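PDB 4AAZ: flower-specific defensin, which defends the plant as an antifungal peptide active against Fusarium oxysporum and Botrytis cinerea, and retards the growth of Helicoverpa caterpillars. Local coordinates for residues Pro18-Arg21 with Lys22-Ser26. Sequence-based numbering, arbitrary orientation. Where two conformers were deposited one is given.
Sequences PPCR and KACIS. With EDO (1,2-ethanediol), chain C.
The carbonyl O of Pro18 accepts the N-H of Lys22 at 3.0 Å, the first of four consecutive i to i+4 hydrogen bonds that join Pro18-Arg21 to Lys22-Ser26 as successive turns of one alpha-helix. Pro19 O takes the N-H of Ala23, with N and O 3.0 Å apart. Cys20 O receives Cys24 N at 2.9 Å with an N-H...O angle of 168°, and Arg21 O is satisfied in the same way by Ile25 N. Lys22 O, in turn, accepts the N-H of Ser26. On the outer side Arg21 and Ile25 run side by side, CG of Arg21 meeting CD1 of Ile25 at 3.6 Å. The arginine chain is extended as far as CD and then bends (chi3 49°), and its NH1 donates a nearly straight hydrogen bond (N-H...O 164°) to O2 of an ethanediol molecule at 2.9 Å; Asp31 also hydrogen-bonds this diol, which is probably from the crystallisation liquor. On the inner side Cys20 SG and Cys24 SG lie 4.2 Å apart, unbonded to each other. Each instead forms a disulfide to the strand 41-46. Cys-x-x-x-Cys on the helix (Cys20, Cys24) joined to Cys-x-Cys on the strand (Cys41, Cys43 respectively) makes the cysteine-stabilised alpha-beta motif of plant defensins.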
# COMPACT_ATOMS: atom_id res chain seq x y z
N PRO A 18 3.41 -0.61 -8.80
CA PRO A 18 4.81 -0.28 -8.44
C PRO A 18 5.03 0.92 -7.49
O PRO A 18 5.78 0.77 -6.52
CB PRO A 18 5.48 -0.06 -9.80
CG PRO A 18 4.73 -1.04 -10.68
CD PRO A 18 3.29 -0.94 -10.23
N PRO A 19 4.41 2.08 -7.73
CA PRO A 19 4.68 3.20 -6.81
C PRO A 19 4.08 2.99 -5.43
O PRO A 19 4.56 3.56 -4.44
CB PRO A 19 4.04 4.39 -7.52
CG PRO A 19 2.97 3.80 -8.35
CD PRO A 19 3.56 2.50 -8.85
N CYS A 20 2.99 2.22 -5.34
CA CYS A 20 2.35 1.92 -4.07
C CYS A 20 3.20 0.93 -3.26
O CYS A 20 3.48 1.14 -2.08
CB CYS A 20 0.95 1.35 -4.33
SG CYS A 20 0.14 0.69 -2.85
N ARG A 21 3.63 -0.16 -3.89
CA ARG A 21 4.57 -1.05 -3.24
C ARG A 21 5.82 -0.31 -2.77
O ARG A 21 6.29 -0.52 -1.65
CB ARG A 21 4.94 -2.20 -4.18
CG ARG A 21 6.08 -3.08 -3.64
CD ARG A 21 6.32 -4.38 -4.37
NE ARG A 21 6.42 -4.16 -5.80
CZ ARG A 21 6.10 -5.05 -6.74
NH1 ARG A 21 5.71 -6.28 -6.41
NH2 ARG A 21 6.14 -4.69 -8.01
N LYS A 22 6.34 0.57 -3.60
CA LYS A 22 7.54 1.30 -3.23
C LYS A 22 7.28 2.14 -1.98
O LYS A 22 8.08 2.13 -1.05
CB LYS A 22 8.02 2.16 -4.40
CG LYS A 22 9.31 2.96 -4.12
CD LYS A 22 9.67 3.81 -5.33
CE LYS A 22 9.18 5.21 -5.21
NZ LYS A 22 10.04 5.96 -4.24
N ALA A 23 6.18 2.88 -1.96
CA ALA A 23 5.85 3.68 -0.78
C ALA A 23 5.73 2.83 0.45
O ALA A 23 6.25 3.15 1.51
CB ALA A 23 4.54 4.44 -1.05
N CYS A 24 5.01 1.72 0.34
CA CYS A 24 4.81 0.84 1.48
C CYS A 24 6.10 0.26 2.02
O CYS A 24 6.31 0.19 3.23
CB CYS A 24 3.83 -0.25 1.09
SG CYS A 24 2.12 0.38 0.88
N ILE A 25 6.98 -0.16 1.11
CA ILE A 25 8.28 -0.68 1.54
C ILE A 25 9.09 0.44 2.21
O ILE A 25 9.79 0.20 3.19
CB ILE A 25 9.01 -1.39 0.36
CG1 ILE A 25 8.22 -2.64 0.01
CG2 ILE A 25 10.43 -1.75 0.72
CD1 ILE A 25 8.71 -3.40 -1.22
N SER A 26 9.00 1.66 1.70
CA SER A 26 9.65 2.83 2.30
C SER A 26 9.19 3.04 3.73
O SER A 26 9.92 3.59 4.55
CB SER A 26 9.36 4.12 1.52
OG SER A 26 10.00 4.15 0.26
C1 EDO C . 4.98 -9.71 -4.79
O1 EDO C . 6.30 -10.27 -4.53
C2 EDO C . 4.58 -8.72 -3.70
O2 EDO C . 5.37 -7.55 -3.81